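Local coordinates for protein MATE family efflux transporter (Vibrio cholerae, PDB 6IDP) that probably exports drugs across the membrane in exchange for protons, as a MATE-family multidrug transporter captured in its straight form, at residues 18-23 and 159-164; 26-31 and 169-174; 281-286 and 366-371. All blocks are in the same frame, centred on the assembly; numbering follows the deposited sequence.

In the fold
All three contacts are buried helix pairs, and they illustrate how a MATE transporter varies its contact chemistry with position. Interactions 1 and 2 join the same two elements, helix 5-39 and helix 161-184, at points whose centres lie about 13 Å apart. There the backbones come close where one partner is small: glycine against proline in interaction 1, serine against backbone in interaction 2, with a phenylalanine-asparagine stack beside it. Interaction 3 lies nearer the centre of the chain, in the second MatE range, where more widely spaced helices meet through apolar side chains only, valine, leucine and methionine. Helix 5-39 connects the two regions, since V281 and A285 of interaction 3 pack against T18, L22 and M29.

Interaction 1 (18-23 and 159-164); sequences TWPMLF and NTLLPG. With OLC ((2R)-2,3-dihydroxypropyl (9Z)-octadec-9-enoate), chain M; OLC ((2R)-2,3-dihydroxypropyl (9Z)-octadec-9-enoate), chain P.
The backbones are closest at P20 and G164, whose CA atoms lie 4.8 Å apart; with no side chain on G164, its CA comes within 3.5 Å of P20 O in a CA-H...O contact. The P20 ring points at the start of the other helix, its CB 3.7 Å from T160 O. L161 sets off away from the contact, but with CG anti to its backbone N (chi1 -176°) it carries CD1 back to P20 CG, 4.1 Å away, and to W19 CH2. P20 is also where helix 5-39, the first long helix of the MATE fold, is kinked: P20 has no N-H to give, and M21 N makes only a weak bond, to T18 O, instead of the regular one. M21, bent at chi2 and chi3, crosses T160 at about a right angle and lays CG 3.8 Å from T160 CB, while T160 OG1 hydrogen-bonds to M17 O. The indole of W19 is sandwiched: P20 CD covers one face and the lipid OLC of chain M the other, with NE1 hydrogen-bonded to Q16 OE1. At the start of helix 161-184, N159 OD1 makes a capping bond, accepting from L162 N at 2.9 Å, nearly straight at 167°.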
loop_
_atom_site.group_PDB
_atom_site.type_symbol
_atom_site.label_atom_id
_atom_site.label_comp_id
_atom_site.label_asym_id
_atom_site.label_seq_id
_atom_site.Cartn_x
_atom_site.Cartn_y
_atom_site.Cartn_z
ATOM N N THR A 18 8.812 10.888 -7.400
ATOM C CA THR A 18 8.123 9.615 -7.582
ATOM C C THR A 18 9.044 8.444 -7.934
ATOM O O THR A 18 8.891 7.356 -7.379
ATOM C CB THR A 18 7.031 9.728 -8.669
ATOM O OG1 THR A 18 6.072 10.718 -8.277
ATOM C CG2 THR A 18 6.321 8.397 -8.860
ATOM N N TRP A 19 10.002 8.651 -8.834
ATOM C CA TRP A 19 10.825 7.530 -9.290
ATOM C C TRP A 19 11.618 6.810 -8.176
ATOM O O TRP A 19 11.825 5.601 -8.280
ATOM C CB TRP A 19 11.773 7.974 -10.423
ATOM C CG TRP A 19 12.972 8.781 -10.017
ATOM C CD1 TRP A 19 13.121 10.135 -10.114
ATOM C CD2 TRP A 19 14.205 8.281 -9.480
ATOM N NE1 TRP A 19 14.361 10.510 -9.659
ATOM C CE2 TRP A 19 15.045 9.391 -9.262
ATOM C CE3 TRP A 19 14.675 7.005 -9.155
ATOM C CZ2 TRP A 19 16.328 9.262 -8.732
ATOM C CZ3 TRP A 19 15.945 6.881 -8.629
ATOM C CH2 TRP A 19 16.758 8.001 -8.424
ATOM N N PRO A 20 12.059 7.519 -7.111
ATOM C CA PRO A 20 12.701 6.702 -6.073
ATOM C C PRO A 20 11.725 5.763 -5.367
ATOM O O PRO A 20 12.124 4.684 -4.928
ATOM C CB PRO A 20 13.250 7.740 -5.087
ATOM C CG PRO A 20 13.338 9.000 -5.856
ATOM C CD PRO A 20 12.190 8.960 -6.816
ATOM N N MET A 21 10.467 6.178 -5.252
ATOM C CA MET A 21 9.453 5.340 -4.625
ATOM C C MET A 21 9.097 4.177 -5.541
ATOM O O MET A 21 8.741 3.098 -5.077
ATOM C CB MET A 21 8.202 6.154 -4.281
ATOM C CG MET A 21 8.423 7.203 -3.198
ATOM S SD MET A 21 9.271 6.561 -1.739
ATOM C CE MET A 21 8.119 5.319 -1.167
ATOM N N LEU A 22 9.198 4.409 -6.847
ATOM C CA LEU A 22 9.010 3.348 -7.827
ATOM C C LEU A 22 10.066 2.265 -7.647
ATOM O O LEU A 22 9.745 1.079 -7.569
ATOM C CB LEU A 22 9.068 3.910 -9.249
ATOM C CG LEU A 22 8.923 2.890 -10.380
ATOM C CD1 LEU A 22 7.564 2.214 -10.313
ATOM C CD2 LEU A 22 9.135 3.550 -11.734
ATOM N N PHE A 23 11.326 2.685 -7.574
ATOM C CA PHE A 23 12.439 1.753 -7.422
ATOM C C PHE A 23 12.383 1.055 -6.069
ATOM O O PHE A 23 12.730 -0.119 -5.956
ATOM C CB PHE A 23 13.784 2.471 -7.585
ATOM C CG PHE A 23 14.144 2.783 -9.013
ATOM C CD1 PHE A 23 13.229 2.594 -10.038
ATOM C CD2 PHE A 23 15.407 3.255 -9.330
ATOM C CE1 PHE A 23 13.566 2.883 -11.350
ATOM C CE2 PHE A 23 15.750 3.542 -10.641
ATOM C CZ PHE A 23 14.827 3.355 -11.651
ATOM N N ASN A 159 11.122 14.322 1.296
ATOM C CA ASN A 159 12.234 13.487 0.864
ATOM C C ASN A 159 11.788 12.054 0.601
ATOM O O ASN A 159 11.386 11.344 1.523
ATOM C CB ASN A 159 13.357 13.513 1.907
ATOM C CG ASN A 159 14.616 12.791 1.438
ATOM O OD1 ASN A 159 14.569 11.636 1.019
ATOM N ND2 ASN A 159 15.746 13.478 1.507
ATOM N N THR A 160 11.868 11.639 -0.661
ATOM C CA THR A 160 11.551 10.266 -1.049
ATOM C C THR A 160 12.805 9.492 -1.458
ATOM O O THR A 160 12.801 8.262 -1.489
ATOM C CB THR A 160 10.536 10.222 -2.211
ATOM O OG1 THR A 160 11.031 10.996 -3.310
ATOM C CG2 THR A 160 9.191 10.777 -1.770
ATOM N N LEU A 161 13.875 10.218 -1.772
ATOM C CA LEU A 161 15.113 9.597 -2.230
ATOM C C LEU A 161 15.710 8.687 -1.160
ATOM O O LEU A 161 16.132 7.569 -1.452
ATOM C CB LEU A 161 16.132 10.666 -2.640
ATOM C CG LEU A 161 17.455 10.169 -3.232
ATOM C CD1 LEU A 161 17.202 9.297 -4.454
ATOM C CD2 LEU A 161 18.360 11.339 -3.588
ATOM N N LEU A 162 15.734 9.167 0.080
ATOM C CA LEU A 162 16.318 8.400 1.177
ATOM C C LEU A 162 15.499 7.143 1.520
ATOM O O LEU A 162 16.073 6.059 1.625
ATOM C CB LEU A 162 16.492 9.287 2.417
ATOM C CG LEU A 162 17.126 8.652 3.657
ATOM C CD1 LEU A 162 18.496 8.078 3.335
ATOM C CD2 LEU A 162 17.222 9.678 4.777
ATOM N N PRO A 163 14.167 7.272 1.698
ATOM C CA PRO A 163 13.421 6.024 1.906
ATOM C C PRO A 163 13.462 5.095 0.696
ATOM O O PRO A 163 13.536 3.880 0.870
ATOM C CB PRO A 163 11.986 6.503 2.175
ATOM C CG PRO A 163 11.933 7.898 1.677
ATOM C CD PRO A 163 13.303 8.452 1.883
ATOM N N GLY A 164 13.420 5.659 -0.506
ATOM C CA GLY A 164 13.475 4.861 -1.718
ATOM C C GLY A 164 14.769 4.076 -1.817
ATOM O O GLY A 164 14.770 2.885 -2.133
HETATM C C18 OLC M . 12.152 5.458 -14.580
HETATM C C10 OLC M . 18.090 11.428 -11.491
HETATM C C17 OLC M . 12.928 6.163 -13.488
HETATM C C11 OLC M . 17.243 11.408 -12.744
HETATM C C16 OLC M . 14.213 6.721 -14.059
HETATM C C12 OLC M . 16.220 10.296 -12.655
HETATM C C15 OLC M . 14.943 7.521 -13.000
HETATM C C13 OLC M . 16.929 8.961 -12.599
HETATM C C14 OLC M . 16.273 7.986 -13.553
HETATM C C18 OLC P . 8.203 7.374 -12.405
HETATM C C10 OLC P . 5.771 13.258 -16.151
HETATM C C9 OLC P . 6.498 13.923 -17.076
HETATM C C17 OLC P . 7.111 7.604 -13.427
HETATM C C11 OLC P . 5.913 13.580 -14.677
HETATM C C8 OLC P . 7.470 15.011 -16.667
HETATM C C16 OLC P . 6.886 9.091 -13.609
HETATM C C12 OLC P . 4.791 12.937 -13.887
HETATM C C7 OLC P . 8.486 15.234 -17.768
HETATM C C15 OLC P . 6.035 9.621 -12.477
HETATM C C13 OLC P . 5.004 11.441 -13.790
HETATM C C6 OLC P . 8.168 16.503 -18.530
HETATM C C14 OLC P . 5.899 11.121 -12.614
HETATM C C5 OLC P . 8.544 17.709 -17.697
#

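Interaction 2 (26-31 and 169-174). With OLC ((2R)-2,3-dihydroxypropyl (9Z)-octadec-9-enoate), chain O.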
loop_
_atom_site.group_PDB
_atom_site.type_symbol
_atom_site.label_atom_id
_atom_site.label_comp_id
_atom_site.label_asym_id
_atom_site.label_seq_id
_atom_site.Cartn_x
_atom_site.Cartn_y
_atom_site.Cartn_z
ATOM N N LEU A 26 9.658 -1.580 -6.357
ATOM C CA LEU A 26 10.158 -2.607 -7.269
ATOM C C LEU A 26 11.225 -3.489 -6.627
ATOM O O LEU A 26 11.219 -4.709 -6.803
ATOM C CB LEU A 26 10.719 -1.965 -8.538
ATOM C CG LEU A 26 9.703 -1.492 -9.577
ATOM C CD1 LEU A 26 10.392 -0.709 -10.681
ATOM C CD2 LEU A 26 8.946 -2.674 -10.155
ATOM N N SER A 27 12.146 -2.870 -5.895
ATOM C CA SER A 27 13.182 -3.617 -5.194
ATOM C C SER A 27 12.544 -4.501 -4.130
ATOM O O SER A 27 12.963 -5.638 -3.913
ATOM C CB SER A 27 14.204 -2.670 -4.560
ATOM O OG SER A 27 13.614 -1.899 -3.528
ATOM N N LEU A 28 11.515 -3.962 -3.481
ATOM C CA LEU A 28 10.766 -4.682 -2.462
ATOM C C LEU A 28 10.092 -5.934 -3.025
ATOM O O LEU A 28 10.192 -7.016 -2.446
ATOM C CB LEU A 28 9.723 -3.753 -1.831
ATOM C CG LEU A 28 8.752 -4.345 -0.813
ATOM C CD1 LEU A 28 9.512 -5.040 0.298
ATOM C CD2 LEU A 28 7.850 -3.256 -0.249
ATOM N N MET A 29 9.415 -5.789 -4.159
ATOM C CA MET A 29 8.704 -6.913 -4.762
ATOM C C MET A 29 9.657 -7.938 -5.373
ATOM O O MET A 29 9.296 -9.099 -5.552
ATOM C CB MET A 29 7.722 -6.415 -5.822
ATOM C CG MET A 29 6.657 -5.479 -5.285
ATOM S SD MET A 29 5.592 -4.855 -6.595
ATOM C CE MET A 29 6.787 -4.028 -7.634
ATOM N N SER A 30 10.870 -7.500 -5.695
ATOM C CA SER A 30 11.887 -8.399 -6.230
ATOM C C SER A 30 12.355 -9.381 -5.161
ATOM O O SER A 30 12.539 -10.567 -5.436
ATOM C CB SER A 30 13.076 -7.610 -6.784
ATOM O OG SER A 30 12.722 -6.922 -7.972
ATOM N N PHE A 31 12.544 -8.882 -3.942
ATOM C CA PHE A 31 12.905 -9.740 -2.820
ATOM C C PHE A 31 11.788 -10.721 -2.486
ATOM O O PHE A 31 12.023 -11.922 -2.353
ATOM C CB PHE A 31 13.236 -8.915 -1.573
ATOM C CG PHE A 31 13.079 -9.686 -0.294
ATOM C CD1 PHE A 31 14.032 -10.617 0.087
ATOM C CD2 PHE A 31 11.967 -9.503 0.514
ATOM C CE1 PHE A 31 13.885 -11.342 1.256
ATOM C CE2 PHE A 31 11.816 -10.228 1.681
ATOM C CZ PHE A 31 12.774 -11.147 2.051
ATOM N N VAL A 169 18.170 -1.058 -0.423
ATOM C CA VAL A 169 19.236 -1.615 0.404
ATOM C C VAL A 169 18.740 -2.766 1.277
ATOM O O VAL A 169 19.356 -3.830 1.319
ATOM C CB VAL A 169 19.869 -0.533 1.300
ATOM C CG1 VAL A 169 20.855 -1.158 2.274
ATOM C CG2 VAL A 169 20.556 0.520 0.444
ATOM N N THR A 170 17.621 -2.557 1.964
ATOM C CA THR A 170 17.075 -3.590 2.838
ATOM C C THR A 170 16.555 -4.785 2.038
ATOM O O THR A 170 16.612 -5.921 2.508
ATOM C CB THR A 170 15.946 -3.039 3.736
ATOM O OG1 THR A 170 14.894 -2.511 2.920
ATOM C CG2 THR A 170 16.478 -1.943 4.653
ATOM N N SER A 171 16.057 -4.527 0.830
ATOM C CA SER A 171 15.589 -5.596 -0.052
ATOM C C SER A 171 16.729 -6.516 -0.472
ATOM O O SER A 171 16.596 -7.738 -0.437
ATOM C CB SER A 171 14.914 -5.018 -1.299
ATOM O OG SER A 171 13.728 -4.324 -0.964
ATOM N N VAL A 172 17.843 -5.917 -0.879
ATOM C CA VAL A 172 19.026 -6.674 -1.271
ATOM C C VAL A 172 19.609 -7.397 -0.065
ATOM O O VAL A 172 19.949 -8.580 -0.141
ATOM C CB VAL A 172 20.102 -5.762 -1.902
ATOM C CG1 VAL A 172 21.468 -6.435 -1.875
ATOM C CG2 VAL A 172 19.714 -5.393 -3.322
ATOM N N LEU A 173 19.708 -6.682 1.051
ATOM C CA LEU A 173 20.254 -7.252 2.276
ATOM C C LEU A 173 19.416 -8.439 2.754
ATOM O O LEU A 173 19.959 -9.464 3.163
ATOM C CB LEU A 173 20.345 -6.181 3.367
ATOM C CG LEU A 173 21.145 -6.528 4.623
ATOM C CD1 LEU A 173 22.503 -7.104 4.249
ATOM C CD2 LEU A 173 21.315 -5.297 5.502
ATOM N N ASN A 174 18.095 -8.306 2.684
ATOM C CA ASN A 174 17.202 -9.390 3.081
ATOM C C ASN A 174 17.304 -10.575 2.125
ATOM O O ASN A 174 17.165 -11.728 2.535
ATOM C CB ASN A 174 15.753 -8.898 3.152
ATOM C CG ASN A 174 14.879 -9.771 4.036
ATOM O OD1 ASN A 174 15.201 -10.929 4.306
ATOM N ND2 ASN A 174 13.754 -9.220 4.479
HETATM C C18 OLC O . 11.543 -7.105 3.205
HETATM C C17 OLC O . 10.104 -7.449 2.883
HETATM C C16 OLC O . 9.282 -7.515 4.151
HETATM C C15 OLC O . 7.850 -7.143 3.833
HETATM C C14 OLC O . 7.145 -6.698 5.096
#
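F31 and N174 both turn CG anti to their own backbone N, F31 with chi1 157°, and these two torsions bring the phenyl ring and the carboxamide over one another between their helices. The setting is a close, nearly parallel pair of transmembrane helices in the first MatE range: the axes of 26-31 and 169-174 differ in direction by 14° and approach to 8.5 Å. The short spacing is consistent with the small S171 facing helix 5-39. With its OG beside the backbone N, the hydroxyl lies against the main chain of S27 and L28, 3.3 Å from L28 CA; its hydrogen-bonding partner is M167 O, one turn back on its own helix. S27 OG, held in the crowded position between backbone N and carbonyl carbon, hydrogen-bonds to G24 O and F23 O of its own helix and also makes a weak hydrogen bond across to M167 O, the acceptor that S171 OG uses too. Between S27 and S171 themselves there is packing without a hydrogen bond.

One turn further on, F31 and N174 fill the gap between the helices. The F31 ring and the N174 amide stack with planes 28° apart, and the fit is tight, F31 CZ lying 3.2 Å from N174 CG. N174 CB sits over the same ring, 3.9 Å from its centroid, in a CH-pi contact. The amide's rotation is probably steadied by helix 189-213, where ND2 hydrogen-bonds to T196 OG1. A lipid tail, OLC of chain O, reaches the same place and also touches L28 CD1. Its terminal methyl carbon C18 lies 3.3 Å from N174 ND2. The neighbouring C17 of the tail is 3.5 Å from F31 CE2.

Interaction 3 (281-286 and 366-371); sequences VAVLAM and CMLMVS. With OLC ((2R)-2,3-dihydroxypropyl (9Z)-octadec-9-enoate), chain N.
M367 and V283 point at each other across the gap between their helices and cross obliquely, with the methionine doing the reaching. M367 starts with CG anti to its carbonyl carbon and runs extended through chi2, then bends at the sulfur (chi3 59°) so that its methyl tip, CE, turns to the opposing helix. CE lies 4.0 Å from V283 CG1 and 4.2 Å from L284 CD2, touching two residues at once. L284 leaves its helix heading away from the contact; it is the end of the chain, through CD2, that swings back to M367. L368, next to M367 but directed differently, extends CD1 to M286 CB at 4.2 Å and, more loosely, to V283 CG1. S371 adds no bond across the interface: its OG bonds back to L368 O at 2.8 Å. F316 and Q321 of helix 303-330 flank M286 and V283, while V281 and A285 look to helix 5-39 and a lipid tail, OLC of chain N, touches V281. With axes 9.7 Å apart and 7° between their directions, this is a near-parallel pair of helices packed through apolar side chains within the second MatE range, in the all-helical membrane bundle of a MATE transporter.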
loop_
_atom_site.group_PDB
_atom_site.type_symbol
_atom_site.label_atom_id
_atom_site.label_comp_id
_atom_site.label_asym_id
_atom_site.label_seq_id
_atom_site.Cartn_x
_atom_site.Cartn_y
_atom_site.Cartn_z
ATOM N N VAL A 281 2.107 -0.112 -10.651
ATOM C CA VAL A 281 3.183 0.167 -9.708
ATOM C C VAL A 281 3.604 1.641 -9.742
ATOM O O VAL A 281 4.023 2.189 -8.725
ATOM C CB VAL A 281 4.413 -0.748 -9.968
ATOM C CG1 VAL A 281 5.076 -0.417 -11.295
ATOM C CG2 VAL A 281 5.408 -0.649 -8.820
ATOM N N ALA A 282 3.471 2.291 -10.894
ATOM C CA ALA A 282 3.823 3.705 -10.991
ATOM C C ALA A 282 2.783 4.562 -10.282
ATOM O O ALA A 282 3.117 5.579 -9.667
ATOM C CB ALA A 282 3.961 4.131 -12.440
ATOM N N VAL A 283 1.520 4.155 -10.374
ATOM C CA VAL A 283 0.453 4.859 -9.681
ATOM C C VAL A 283 0.635 4.678 -8.177
ATOM O O VAL A 283 0.480 5.626 -7.400
ATOM C CB VAL A 283 -0.938 4.363 -10.115
ATOM C CG1 VAL A 283 -2.027 5.116 -9.373
ATOM C CG2 VAL A 283 -1.111 4.527 -11.615
ATOM N N LEU A 284 0.988 3.457 -7.780
ATOM C CA LEU A 284 1.254 3.137 -6.383
ATOM C C LEU A 284 2.366 4.023 -5.816
ATOM O O LEU A 284 2.239 4.565 -4.717
ATOM C CB LEU A 284 1.620 1.658 -6.242
ATOM C CG LEU A 284 1.423 0.989 -4.879
ATOM C CD1 LEU A 284 2.646 1.146 -3.979
ATOM C CD2 LEU A 284 0.163 1.512 -4.192
ATOM N N ALA A 285 3.448 4.172 -6.573
ATOM C CA ALA A 285 4.553 5.038 -6.175
ATOM C C ALA A 285 4.086 6.480 -5.994
ATOM O O ALA A 285 4.538 7.180 -5.087
ATOM C CB ALA A 285 5.676 4.972 -7.203
ATOM N N MET A 286 3.172 6.911 -6.857
ATOM C CA MET A 286 2.675 8.285 -6.841
ATOM C C MET A 286 1.821 8.568 -5.603
ATOM O O MET A 286 1.770 9.699 -5.128
ATOM C CB MET A 286 1.869 8.575 -8.112
ATOM C CG MET A 286 1.963 10.015 -8.598
ATOM S SD MET A 286 1.384 10.222 -10.299
ATOM C CE MET A 286 1.851 8.639 -10.993
ATOM N N CYS A 366 -8.834 6.688 -9.239
ATOM C CA CYS A 366 -9.510 6.447 -7.970
ATOM C C CYS A 366 -8.504 6.346 -6.825
ATOM O O CYS A 366 -8.710 6.921 -5.753
ATOM C CB CYS A 366 -10.353 5.173 -8.054
ATOM S SG CYS A 366 -11.409 4.892 -6.619
ATOM N N MET A 367 -7.417 5.617 -7.063
ATOM C CA MET A 367 -6.331 5.513 -6.095
ATOM C C MET A 367 -5.723 6.881 -5.815
ATOM O O MET A 367 -5.415 7.218 -4.674
ATOM C CB MET A 367 -5.248 4.561 -6.601
ATOM C CG MET A 367 -5.706 3.120 -6.763
ATOM S SD MET A 367 -4.538 2.120 -7.716
ATOM C CE MET A 367 -3.062 2.268 -6.716
ATOM N N LEU A 368 -5.556 7.662 -6.875
ATOM C CA LEU A 368 -4.945 8.981 -6.790
ATOM C C LEU A 368 -5.813 9.933 -5.976
ATOM O O LEU A 368 -5.321 10.660 -5.116
ATOM C CB LEU A 368 -4.716 9.546 -8.192
ATOM C CG LEU A 368 -3.376 10.215 -8.494
ATOM C CD1 LEU A 368 -2.230 9.239 -8.289
ATOM C CD2 LEU A 368 -3.375 10.751 -9.916
ATOM N N MET A 369 -7.112 9.911 -6.252
ATOM C CA MET A 369 -8.051 10.802 -5.587
ATOM C C MET A 369 -8.154 10.507 -4.090
ATOM O O MET A 369 -8.326 11.429 -3.290
ATOM C CB MET A 369 -9.428 10.710 -6.248
ATOM C CG MET A 369 -9.464 11.230 -7.683
ATOM S SD MET A 369 -8.993 12.968 -7.825
ATOM C CE MET A 369 -7.301 12.854 -8.404
ATOM N N VAL A 370 -8.043 9.233 -3.715
ATOM C CA VAL A 370 -8.045 8.852 -2.304
ATOM C C VAL A 370 -6.860 9.482 -1.579
ATOM O O VAL A 370 -7.025 10.106 -0.530
ATOM C CB VAL A 370 -7.998 7.316 -2.112
ATOM C CG1 VAL A 370 -7.658 6.965 -0.666
ATOM C CG2 VAL A 370 -9.323 6.687 -2.513
ATOM N N SER A 371 -5.670 9.324 -2.150
ATOM C CA SER A 371 -4.455 9.852 -1.543
ATOM C C SER A 371 -4.452 11.380 -1.513
ATOM O O SER A 371 -3.924 11.984 -0.583
ATOM C CB SER A 371 -3.219 9.338 -2.285
ATOM O OG SER A 371 -3.149 9.884 -3.590
HETATM C C18 OLC N . 3.437 -4.509 -17.523
HETATM C C17 OLC N . 3.372 -3.131 -16.904
HETATM C C16 OLC N . 4.722 -2.777 -16.322
HETATM C C12 OLC N . 7.420 0.637 -14.023
HETATM C C15 OLC N . 4.673 -1.393 -15.710
HETATM C C13 OLC N . 6.087 0.360 -14.685
HETATM C C14 OLC N . 5.969 -1.120 -14.975
#